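Ent-copalyl diphosphate synthase (PDB 5BP8) belongs to the class II terpene cyclases, all-helical proteins built from alpha-alpha barrels and related to the squalene-hopene cyclases. Local coordinates at residues A[295-300]-A[308-313]; A[323-328]-A[370-375]; A[331-336]-A[374-379]; A[335-340]-A[350-355]. One frame throughout, in Å; residues are numbered along the deposited sequence.

Contact 1 (A[295-300]-A[308-313])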
loop_
_atom_site.group_PDB
_atom_site.type_symbol
_atom_site.label_atom_id
_atom_site.label_comp_id
_atom_site.label_asym_id
_atom_site.label_seq_id
_atom_site.Cartn_x
_atom_site.Cartn_y
_atom_site.Cartn_z
ATOM N N GLU A 295 2.719 22.666 -3.239
ATOM C CA GLU A 295 1.516 21.874 -3.027
ATOM C C GLU A 295 1.810 20.554 -2.288
ATOM O O GLU A 295 0.881 19.793 -2.000
ATOM C CB GLU A 295 0.848 21.619 -4.372
ATOM C CG GLU A 295 0.481 22.902 -5.114
ATOM C CD GLU A 295 -0.928 23.378 -4.792
ATOM O OE1 GLU A 295 -1.200 23.749 -3.624
ATOM O OE2 GLU A 295 -1.767 23.373 -5.716
ATOM N N GLY A 296 3.085 20.329 -1.955
ATOM C CA GLY A 296 3.545 19.099 -1.303
ATOM C C GLY A 296 4.154 18.132 -2.304
ATOM O O GLY A 296 4.801 18.532 -3.286
ATOM N N ILE A 297 3.967 16.838 -2.042
ATOM C CA ILE A 297 4.599 15.786 -2.839
ATOM C C ILE A 297 3.690 14.543 -2.718
ATOM O O ILE A 297 2.901 14.452 -1.784
ATOM C CB ILE A 297 6.025 15.477 -2.331
ATOM C CG1 ILE A 297 6.839 14.683 -3.350
ATOM C CG2 ILE A 297 6.009 14.730 -0.994
ATOM C CD1 ILE A 297 8.309 14.588 -2.977
ATOM N N ALA A 298 3.790 13.654 -3.701
ATOM C CA ALA A 298 3.075 12.379 -3.734
ATOM C C ALA A 298 4.003 11.238 -3.378
ATOM O O ALA A 298 5.190 11.424 -3.132
ATOM C CB ALA A 298 2.524 12.153 -5.135
ATOM N N ALA A 299 3.481 10.016 -3.430
ATOM C CA ALA A 299 4.305 8.843 -3.202
ATOM C C ALA A 299 5.332 8.644 -4.325
ATOM O O ALA A 299 6.388 8.010 -4.128
ATOM C CB ALA A 299 3.425 7.614 -3.076
ATOM N N ALA A 300 5.012 9.199 -5.485
ATOM C CA ALA A 300 5.862 9.147 -6.672
ATOM C C ALA A 300 5.386 10.158 -7.717
ATOM O O ALA A 300 4.225 10.590 -7.687
ATOM C CB ALA A 300 5.851 7.754 -7.273
ATOM N N ASP A 308 0.308 12.960 3.869
ATOM C CA ASP A 308 1.076 11.943 4.577
ATOM C C ASP A 308 2.471 11.874 3.986
ATOM O O ASP A 308 3.468 11.989 4.713
ATOM C CB ASP A 308 0.362 10.597 4.534
ATOM C CG ASP A 308 0.974 9.558 5.469
ATOM O OD1 ASP A 308 1.396 9.926 6.604
ATOM O OD2 ASP A 308 0.977 8.343 5.068
ATOM N N ASP A 309 2.558 11.689 2.663
ATOM C CA ASP A 309 3.820 11.694 2.000
ATOM C C ASP A 309 4.546 13.034 2.166
ATOM O O ASP A 309 5.766 13.053 2.378
ATOM C CB ASP A 309 3.654 11.369 0.515
ATOM C CG ASP A 309 3.318 9.916 0.290
ATOM O OD1 ASP A 309 4.126 9.077 0.711
ATOM O OD2 ASP A 309 2.228 9.625 -0.262
ATOM N N THR A 310 3.793 14.127 2.099
ATOM C CA THR A 310 4.393 15.465 2.229
ATOM C C THR A 310 5.036 15.603 3.617
ATOM O O THR A 310 6.193 16.021 3.723
ATOM C CB THR A 310 3.347 16.577 1.986
ATOM O OG1 THR A 310 2.881 16.502 0.633
ATOM C CG2 THR A 310 3.961 17.973 2.183
ATOM N N ALA A 311 4.295 15.228 4.660
ATOM C CA ALA A 311 4.783 15.321 6.047
ATOM C C ALA A 311 5.997 14.418 6.253
ATOM O O ALA A 311 6.999 14.838 6.807
ATOM C CB ALA A 311 3.686 14.980 7.029
ATOM N N ALA A 312 5.938 13.178 5.750
ATOM C CA ALA A 312 7.064 12.263 5.895
ATOM C C ALA A 312 8.316 12.799 5.206
ATOM O O ALA A 312 9.430 12.623 5.696
ATOM C CB ALA A 312 6.734 10.890 5.321
ATOM N N VAL A 313 8.134 13.378 4.030
ATOM C CA VAL A 313 9.231 13.882 3.246
ATOM C C VAL A 313 9.852 15.119 3.910
ATOM O O VAL A 313 11.077 15.210 4.000
ATOM C CB VAL A 313 8.812 14.148 1.789
ATOM C CG1 VAL A 313 9.832 15.023 1.074
ATOM C CG2 VAL A 313 8.655 12.840 1.050
#
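T310 OG1 carries the polar part of this contact: it accepts a hydrogen bond from I297 N at 2.9 Å, with an N-H...O angle of 154°. The hydroxyl is anti to the carbonyl carbon (chi1 -64°), which turns it to the incoming loop, and it also bonds D306 O, just ahead of the helix. Two groups therefore hold it, one from the loop and one from the residue leading into its own helix. G296 passes right beside it, G296 CA lying 3.3 Å from T310 OG1. With no side chain, G296 lets the loop pass this close.

The apolar part belongs to I297. Its CG2 branch lies over the helix backbone, 3.7 Å from T310 CA, and also meets V313 CG2 at 3.8 Å. Further along, D309 leans against the loop chain, D309 CB standing 3.9 Å from A298 C. The carboxylate beyond it packs against A299, D309 OD2 sitting 3.7 Å from A299 CB; its approach to A299 N is poorly angled and makes no hydrogen bond. F262 and W266 of helix 260-274 touch the D309 side chain as well.

What the loop covers is the start of helix 307-319, at whose threshold D306 to D309 read as the DXDD signature that marks the active site of class II terpene cyclases.

Contact 2 (A[323-328]-A[370-375])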
loop_
_atom_site.group_PDB
_atom_site.type_symbol
_atom_site.label_atom_id
_atom_site.label_comp_id
_atom_site.label_asym_id
_atom_site.label_seq_id
_atom_site.Cartn_x
_atom_site.Cartn_y
_atom_site.Cartn_z
ATOM N N THR A 323 16.145 21.632 6.071
ATOM C CA THR A 323 14.917 22.096 6.684
ATOM C C THR A 323 14.132 23.021 5.766
ATOM O O THR A 323 14.657 24.022 5.279
ATOM C CB THR A 323 15.204 22.807 8.014
ATOM O OG1 THR A 323 15.842 21.890 8.902
ATOM C CG2 THR A 323 13.927 23.283 8.665
ATOM N N HIS A 324 12.875 22.680 5.518
ATOM C CA HIS A 324 11.987 23.505 4.711
ATOM C C HIS A 324 10.779 23.806 5.548
ATOM O O HIS A 324 10.241 22.896 6.194
ATOM C CB HIS A 324 11.516 22.759 3.454
ATOM C CG HIS A 324 12.621 22.411 2.518
ATOM N ND1 HIS A 324 12.913 23.159 1.403
ATOM C CD2 HIS A 324 13.536 21.420 2.558
ATOM C CE1 HIS A 324 13.948 22.628 0.778
ATOM N NE2 HIS A 324 14.342 21.569 1.460
ATOM N N ARG A 325 10.313 25.053 5.508
ATOM C CA ARG A 325 9.060 25.393 6.174
ATOM C C ARG A 325 7.952 24.483 5.662
ATOM O O ARG A 325 7.783 24.355 4.435
ATOM C CB ARG A 325 8.662 26.833 5.916
ATOM C CG ARG A 325 9.001 27.743 7.059
ATOM C CD ARG A 325 8.531 29.141 6.755
ATOM N NE ARG A 325 8.795 30.015 7.885
ATOM C CZ ARG A 325 8.646 31.336 7.855
ATOM N NH1 ARG A 325 8.207 31.937 6.756
ATOM N NH2 ARG A 325 8.916 32.042 8.949
ATOM N N PRO A 326 7.198 23.858 6.582
ATOM C CA PRO A 326 6.158 22.905 6.170
ATOM C C PRO A 326 4.841 23.579 5.799
ATOM O O PRO A 326 3.774 23.084 6.140
ATOM C CB PRO A 326 6.003 22.023 7.410
ATOM C CG PRO A 326 6.253 22.984 8.547
ATOM C CD PRO A 326 7.347 23.893 8.046
ATOM N N ASP A 327 4.908 24.681 5.056
ATOM C CA ASP A 327 3.709 25.413 4.707
ATOM C C ASP A 327 2.777 24.660 3.774
ATOM O O ASP A 327 1.575 24.868 3.852
ATOM C CB ASP A 327 4.063 26.775 4.122
ATOM C CG ASP A 327 4.641 27.729 5.176
ATOM O OD1 ASP A 327 4.295 27.617 6.370
ATOM O OD2 ASP A 327 5.437 28.604 4.792
ATOM N N SER A 328 3.309 23.790 2.916
ATOM C CA SER A 328 2.482 22.992 2.024
ATOM C C SER A 328 1.468 22.131 2.769
ATOM O O SER A 328 0.457 21.765 2.191
ATOM C CB SER A 328 3.330 22.084 1.110
ATOM O OG SER A 328 4.202 21.253 1.871
ATOM N N ALA A 370 7.900 28.662 16.015
ATOM C CA ALA A 370 7.025 28.020 16.992
ATOM C C ALA A 370 5.598 28.572 16.981
ATOM O O ALA A 370 4.646 27.815 17.162
ATOM C CB ALA A 370 7.615 28.082 18.401
ATOM N N GLY A 371 5.438 29.874 16.741
ATOM C CA GLY A 371 4.097 30.464 16.656
ATOM C C GLY A 371 3.367 30.109 15.376
ATOM O O GLY A 371 2.144 29.995 15.353
ATOM N N ARG A 372 4.118 29.935 14.298
ATOM C CA ARG A 372 3.544 29.615 13.007
ATOM C C ARG A 372 2.744 28.285 13.034
ATOM O O ARG A 372 1.694 28.176 12.396
ATOM C CB ARG A 372 4.670 29.515 11.991
ATOM C CG ARG A 372 4.280 29.781 10.559
ATOM C CD ARG A 372 5.556 29.961 9.757
ATOM N NE ARG A 372 5.307 29.994 8.328
ATOM C CZ ARG A 372 4.829 31.039 7.654
ATOM N NH1 ARG A 372 4.520 32.183 8.271
ATOM N NH2 ARG A 372 4.650 30.932 6.341
ATOM N N TYR A 373 3.234 27.294 13.785
ATOM C CA TYR A 373 2.636 25.937 13.757
ATOM C C TYR A 373 2.221 25.400 15.126
ATOM O O TYR A 373 1.608 24.325 15.237
ATOM C CB TYR A 373 3.616 24.963 13.096
ATOM C CG TYR A 373 4.175 25.461 11.783
ATOM C CD1 TYR A 373 3.371 25.566 10.651
ATOM C CD2 TYR A 373 5.510 25.842 11.673
ATOM C CE1 TYR A 373 3.884 26.035 9.450
ATOM C CE2 TYR A 373 6.027 26.297 10.481
ATOM C CZ TYR A 373 5.210 26.388 9.373
ATOM O OH TYR A 373 5.749 26.869 8.196
ATOM N N GLY A 374 2.520 26.167 16.178
ATOM C CA GLY A 374 2.393 25.693 17.546
ATOM C C GLY A 374 1.004 25.209 17.831
ATOM O O GLY A 374 0.830 24.120 18.374
ATOM N N ALA A 375 0.018 26.001 17.426
ATOM C CA ALA A 375 -1.388 25.651 17.567
ATOM C C ALA A 375 -1.779 24.369 16.879
ATOM O O ALA A 375 -2.514 23.556 17.440
ATOM C CB ALA A 375 -2.252 26.738 16.982
#
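D327 OD1 is gripped from two sources in helix 370-386: the Y373 hydroxyl donates to it over a very short 2.5 Å from OH, and R372 NE reaches its syn lone pair. The other carboxylate oxygen, D327 OD2, takes a nearly straight bond from R372 NH2 at 2.9 Å (171°), lying in the guanidinium plane but met from above the carboxylate. R372 thus holds D327 side-on, through NE and NH2, one nitrogen to each oxygen, although the two flat groups are turned 62° apart.

These residues tie the loop after helix 307-319 to the first turn of helix 370-386, part of the alpha-alpha barrel of the squalene-hopene cyclase C-terminal family. On top of R372 lies a second arginine: the R325 guanidinium stacks flat on it, centres 3.8 Å apart and planes 16° from parallel. Such a pair of like charges is probably eased by the two acids, D327 for R372 and D369, which forms a salt bridge with R325 NE.

Over the Y373 ring, P326 makes a CH-pi contact, its CG 3.9 Å from the centroid of the ring and over one face. R372 CB lies over the opposite face, and the ring of H362 meets Y373 almost perpendicularly.

Contact 3 (A[331-336]-A[374-379])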
loop_
_atom_site.group_PDB
_atom_site.type_symbol
_atom_site.label_atom_id
_atom_site.label_comp_id
_atom_site.label_asym_id
_atom_site.label_seq_id
_atom_site.Cartn_x
_atom_site.Cartn_y
_atom_site.Cartn_z
ATOM N N HIS A 331 -2.473 23.574 3.467
ATOM C CA HIS A 331 -3.540 23.344 2.486
ATOM C C HIS A 331 -4.499 22.271 2.978
ATOM O O HIS A 331 -5.663 22.238 2.582
ATOM C CB HIS A 331 -2.988 22.806 1.139
ATOM C CG HIS A 331 -2.105 23.753 0.392
ATOM N ND1 HIS A 331 -2.533 24.991 -0.041
ATOM C CD2 HIS A 331 -0.831 23.620 -0.049
ATOM C CE1 HIS A 331 -1.548 25.595 -0.684
ATOM N NE2 HIS A 331 -0.504 24.783 -0.706
ATOM N N PHE A 332 -3.983 21.345 3.779
ATOM C CA PHE A 332 -4.741 20.173 4.234
ATOM C C PHE A 332 -5.337 20.359 5.639
ATOM O O PHE A 332 -5.909 19.404 6.219
ATOM C CB PHE A 332 -3.816 18.948 4.239
ATOM C CG PHE A 332 -3.229 18.621 2.902
ATOM C CD1 PHE A 332 -3.878 17.747 2.035
ATOM C CD2 PHE A 332 -2.017 19.163 2.513
ATOM C CE1 PHE A 332 -3.328 17.432 0.802
ATOM C CE2 PHE A 332 -1.454 18.855 1.278
ATOM C CZ PHE A 332 -2.114 17.996 0.422
ATOM N N ARG A 333 -5.224 21.566 6.204
ATOM C CA ARG A 333 -5.797 21.826 7.523
ATOM C C ARG A 333 -7.316 21.792 7.442
ATOM O O ARG A 333 -7.903 22.369 6.537
ATOM C CB ARG A 333 -5.317 23.184 8.074
ATOM C CG ARG A 333 -5.762 23.460 9.511
ATOM C CD ARG A 333 -6.033 24.943 9.746
ATOM N NE ARG A 333 -4.801 25.729 9.859
ATOM C CZ ARG A 333 -4.396 26.683 9.010
ATOM N NH1 ARG A 333 -5.111 27.023 7.935
ATOM N NH2 ARG A 333 -3.251 27.316 9.246
ATOM N N ARG A 334 -7.948 21.108 8.391
ATOM C CA ARG A 334 -9.398 21.057 8.486
ATOM C C ARG A 334 -9.773 21.425 9.920
ATOM O O ARG A 334 -8.905 21.852 10.696
ATOM C CB ARG A 334 -9.911 19.660 8.110
ATOM C CG ARG A 334 -9.472 19.209 6.705
ATOM C CD ARG A 334 -10.128 20.069 5.620
ATOM N NE ARG A 334 -9.734 19.711 4.262
ATOM C CZ ARG A 334 -8.822 20.349 3.527
ATOM N NH1 ARG A 334 -8.157 21.396 3.994
ATOM N NH2 ARG A 334 -8.547 19.919 2.305
ATOM N N ASP A 335 -11.046 21.265 10.266
ATOM C CA ASP A 335 -11.539 21.601 11.620
ATOM C C ASP A 335 -11.239 20.502 12.650
ATOM O O ASP A 335 -11.992 19.561 12.809
ATOM C CB ASP A 335 -13.041 21.883 11.582
ATOM C CG ASP A 335 -13.568 22.471 12.893
ATOM O OD1 ASP A 335 -12.779 23.037 13.679
ATOM O OD2 ASP A 335 -14.783 22.367 13.132
ATOM N N GLY A 336 -10.125 20.660 13.346
ATOM C CA GLY A 336 -9.685 19.756 14.415
ATOM C C GLY A 336 -8.573 18.774 14.054
ATOM O O GLY A 336 -8.061 18.065 14.922
ATOM N N GLY A 374 2.520 26.167 16.178
ATOM C CA GLY A 374 2.393 25.693 17.546
ATOM C C GLY A 374 1.004 25.209 17.831
ATOM O O GLY A 374 0.830 24.120 18.374
ATOM N N ALA A 375 0.018 26.001 17.426
ATOM C CA ALA A 375 -1.388 25.651 17.567
ATOM C C ALA A 375 -1.779 24.369 16.879
ATOM O O ALA A 375 -2.514 23.556 17.440
ATOM C CB ALA A 375 -2.252 26.738 16.982
ATOM N N GLU A 376 -1.374 24.243 15.617
ATOM C CA GLU A 376 -1.724 23.066 14.823
ATOM C C GLU A 376 -1.174 21.817 15.490
ATOM O O GLU A 376 -1.854 20.793 15.534
ATOM C CB GLU A 376 -1.222 23.213 13.383
ATOM C CG GLU A 376 -2.049 24.175 12.526
ATOM C CD GLU A 376 -1.735 25.659 12.742
ATOM O OE1 GLU A 376 -0.849 26.014 13.548
ATOM O OE2 GLU A 376 -2.391 26.480 12.070
ATOM N N ILE A 377 0.053 21.911 15.991
ATOM C CA ILE A 377 0.713 20.847 16.745
ATOM C C ILE A 377 -0.129 20.351 17.923
ATOM O O ILE A 377 -0.302 19.147 18.132
ATOM C CB ILE A 377 2.113 21.297 17.225
ATOM C CG1 ILE A 377 3.072 21.436 16.039
ATOM C CG2 ILE A 377 2.727 20.307 18.210
ATOM C CD1 ILE A 377 4.426 22.006 16.417
ATOM N N ARG A 378 -0.685 21.269 18.695
ATOM C CA ARG A 378 -1.418 20.845 19.882
ATOM C C ARG A 378 -2.850 20.388 19.567
ATOM O O ARG A 378 -3.391 19.521 20.249
ATOM C CB ARG A 378 -1.320 21.929 20.962
ATOM C CG ARG A 378 0.024 21.874 21.708
ATOM C CD ARG A 378 0.639 23.266 21.948
ATOM N NE ARG A 378 -0.423 24.268 21.902
ATOM C CZ ARG A 378 -0.296 25.549 21.585
ATOM N NH1 ARG A 378 0.893 26.107 21.318
ATOM N NH2 ARG A 378 -1.414 26.260 21.518
HETATM N N MSE A 379 -3.449 20.902 18.510
HETATM C CA MSE A 379 -4.738 20.385 18.071
HETATM C C MSE A 379 -4.737 19.004 17.409
HETATM O O MSE A 379 -5.768 18.287 17.431
HETATM C CB MSE A 379 -5.176 21.280 16.969
HETATM C CG MSE A 379 -6.591 21.022 16.466
HETATM SE SE MSE A 379 -6.225 21.827 14.772
HETATM C CE MSE A 379 -7.771 22.184 13.663
#
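M379, a selenomethionine, reaches out from helix 370-386 to the backbone at G336 and joins this barrel helix to the loop that leads toward helix 349-365 in the alpha-alpha barrel domain. From CB the chain leaves with CG anti to the backbone N (chi1 -173°) and stays extended beyond it, pointing at the loop. M379 CG comes first to the carbonyl, 3.6 Å from G336 O. The selenium follows, SE lying 3.9 Å from G336 C and about as far from its CA. The terminal CE ends among the backbone atoms of G336, but it is modelled too close to the peptide nitrogen, so its exact position is doubtful.

One turn earlier on the helix, E376 makes the charged part of the contact. Its chain bends at chi2, and OE2 lies at the edge of the R333 guanidinium, nearly in that plane. R333 NH2 donates to E376 OE2 at 3.1 Å (155°), approaching on the anti side, and R333 NE adds a longer, weak bond of 3.4 Å to the same E376 OE2. A single carboxylate oxygen therefore takes both bonds. F338 touches both residues of this salt bridge.

The loop is braced on its own side by R334, whose NH2 bonds G342 O. R334 NH1 donates to H331 O at 3.0 Å and to R333 O at 2.7 Å, standing well above the plane of the R333 carbonyl.

Contact 4 (A[335-340]-A[350-355])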
loop_
_atom_site.group_PDB
_atom_site.type_symbol
_atom_site.label_atom_id
_atom_site.label_comp_id
_atom_site.label_asym_id
_atom_site.label_seq_id
_atom_site.Cartn_x
_atom_site.Cartn_y
_atom_site.Cartn_z
ATOM N N ASP A 335 -11.046 21.265 10.266
ATOM C CA ASP A 335 -11.539 21.601 11.620
ATOM C C ASP A 335 -11.239 20.502 12.650
ATOM O O ASP A 335 -11.992 19.561 12.809
ATOM C CB ASP A 335 -13.041 21.883 11.582
ATOM C CG ASP A 335 -13.568 22.471 12.893
ATOM O OD1 ASP A 335 -12.779 23.037 13.679
ATOM O OD2 ASP A 335 -14.783 22.367 13.132
ATOM N N GLY A 336 -10.125 20.660 13.346
ATOM C CA GLY A 336 -9.685 19.756 14.415
ATOM C C GLY A 336 -8.573 18.774 14.054
ATOM O O GLY A 336 -8.061 18.065 14.922
ATOM N N TYR A 337 -8.183 18.743 12.779
ATOM C CA TYR A 337 -7.279 17.698 12.267
ATOM C C TYR A 337 -6.873 18.060 10.838
ATOM O O TYR A 337 -7.325 19.057 10.305
ATOM C CB TYR A 337 -7.995 16.327 12.299
ATOM C CG TYR A 337 -9.033 16.217 11.222
ATOM C CD1 TYR A 337 -10.251 16.868 11.342
ATOM C CD2 TYR A 337 -8.771 15.526 10.034
ATOM C CE1 TYR A 337 -11.181 16.833 10.318
ATOM C CE2 TYR A 337 -9.697 15.492 9.008
ATOM C CZ TYR A 337 -10.903 16.140 9.160
ATOM O OH TYR A 337 -11.845 16.116 8.161
ATOM N N PHE A 338 -6.033 17.227 10.213
ATOM C CA PHE A 338 -5.606 17.443 8.842
ATOM C C PHE A 338 -6.116 16.339 7.941
ATOM O O PHE A 338 -6.112 15.172 8.341
ATOM C CB PHE A 338 -4.078 17.478 8.761
ATOM C CG PHE A 338 -3.478 18.783 9.214
ATOM C CD1 PHE A 338 -3.499 19.146 10.570
ATOM C CD2 PHE A 338 -2.894 19.637 8.303
ATOM C CE1 PHE A 338 -2.956 20.347 10.981
ATOM C CE2 PHE A 338 -2.361 20.855 8.710
ATOM C CZ PHE A 338 -2.394 21.203 10.047
ATOM N N SER A 339 -6.533 16.692 6.735
ATOM C CA SER A 339 -6.895 15.667 5.750
ATOM C C SER A 339 -5.639 15.141 5.061
ATOM O O SER A 339 -4.594 15.780 5.096
ATOM C CB SER A 339 -7.847 16.202 4.694
ATOM O OG SER A 339 -7.210 17.211 3.932
ATOM N N CYS A 340 -5.757 13.971 4.430
ATOM C CA CYS A 340 -4.617 13.357 3.739
ATOM C C CYS A 340 -4.604 13.783 2.275
ATOM O O CYS A 340 -3.581 14.262 1.739
ATOM C CB CYS A 340 -4.655 11.826 3.861
ATOM S SG CYS A 340 -3.174 11.049 3.152
ATOM N N SER A 350 -2.671 7.855 10.906
ATOM C CA SER A 350 -1.231 7.812 10.622
ATOM C C SER A 350 -0.783 9.116 9.942
ATOM O O SER A 350 0.318 9.596 10.194
ATOM C CB SER A 350 -0.830 6.574 9.772
ATOM O OG SER A 350 -1.260 6.728 8.442
ATOM N N THR A 351 -1.624 9.676 9.085
ATOM C CA THR A 351 -1.313 10.938 8.411
ATOM C C THR A 351 -1.150 12.075 9.436
ATOM O O THR A 351 -0.181 12.838 9.397
ATOM C CB THR A 351 -2.390 11.280 7.384
ATOM O OG1 THR A 351 -2.431 10.257 6.370
ATOM C CG2 THR A 351 -2.152 12.652 6.715
ATOM N N ASN A 352 -2.098 12.168 10.353
ATOM C CA ASN A 352 -2.021 13.185 11.401
ATOM C C ASN A 352 -0.821 13.002 12.305
ATOM O O ASN A 352 -0.160 13.988 12.652
ATOM C CB ASN A 352 -3.328 13.265 12.171
ATOM C CG ASN A 352 -4.373 14.078 11.429
ATOM O OD1 ASN A 352 -4.518 15.305 11.652
ATOM N ND2 ASN A 352 -5.081 13.434 10.512
ATOM N N ALA A 353 -0.509 11.750 12.664
ATOM C CA ALA A 353 0.763 11.446 13.341
ATOM C C ALA A 353 1.976 11.970 12.584
ATOM O O ALA A 353 2.866 12.603 13.184
ATOM C CB ALA A 353 0.909 9.945 13.601
ATOM N N HIS A 354 2.039 11.722 11.267
ATOM C CA HIS A 354 3.186 12.141 10.494
ATOM C C HIS A 354 3.265 13.682 10.361
ATOM O O HIS A 354 4.360 14.266 10.375
ATOM C CB HIS A 354 3.219 11.392 9.136
ATOM C CG HIS A 354 3.436 9.919 9.300
ATOM N ND1 HIS A 354 2.942 8.972 8.422
ATOM C CD2 HIS A 354 4.082 9.230 10.268
ATOM C CE1 HIS A 354 3.268 7.768 8.853
ATOM N NE2 HIS A 354 3.952 7.894 9.974
ATOM N N ILE A 355 2.112 14.323 10.303
ATOM C CA ILE A 355 2.050 15.778 10.299
ATOM C C ILE A 355 2.512 16.332 11.646
ATOM O O ILE A 355 3.261 17.309 11.685
ATOM C CB ILE A 355 0.652 16.283 9.905
ATOM C CG1 ILE A 355 0.429 15.938 8.432
ATOM C CG2 ILE A 355 0.547 17.806 10.028
ATOM C CD1 ILE A 355 -0.994 16.018 7.990
#
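N352 and F338 meet amide to backbone, with the carboxamide plane turned 66° from the phenyl ring. N352 OD1 accepts from F338 N at 2.8 Å (160°) on an in-plane lone pair, while N352 ND2 donates to a lone pair of F338 O at 3.0 Å. The single side chain thus satisfies both backbone polar groups of one residue, as a neighbouring strand would. Its chi1 (-80°) sets CG anti to the carbonyl carbon, beside the backbone N, and ND2 has a second partner in S348 O.

F338 turns its ring to I355. I355 CG2 sits over the centre of one face, 4.1 Å from the ring centroid, and the other branch meets the stem of the side chain, I355 CD1 lying 3.5 Å from F338 CB. I380 of helix 370-386 also touches this phenylalanine. At the far end of 335-340, T351 CG2 packs against C340 CB at 3.9 Å; the T351 hydroxyl bonds S348 OG.

Y337 flanks the clamp, presenting its ring edge to N352 ND2 and meeting W383 ring to ring. This is buried packing of an inter-helix loop on a helix of the alpha-alpha barrel, helix 349-365, which lies against helix 307-319 and its DXDD signature.

How the contacts relate
All four contacts lie on the same side of the chain's centre; contacts 2, 3 and 4 use the loop between helices 307-319 and 349-365, contact 1 the loop before. Contacts 3 and 4 are closest, centres about 8 Å apart; they share D335 and G336, and F332 O lies 2.8 Å from S339 N, a probable hydrogen bond. Contacts 2 and 3 share G374 and A375 and use successive turns of helix 370-386, centres about 11 Å apart. Contact 1 packs on contact 2, T310 CG2 to S328 OG at 3.3 Å. The link to the likely active site runs between contacts 1 and 4: D308 OD1 lies 2.6 Å from H354 ND1, joining the DXDD helix to its successor.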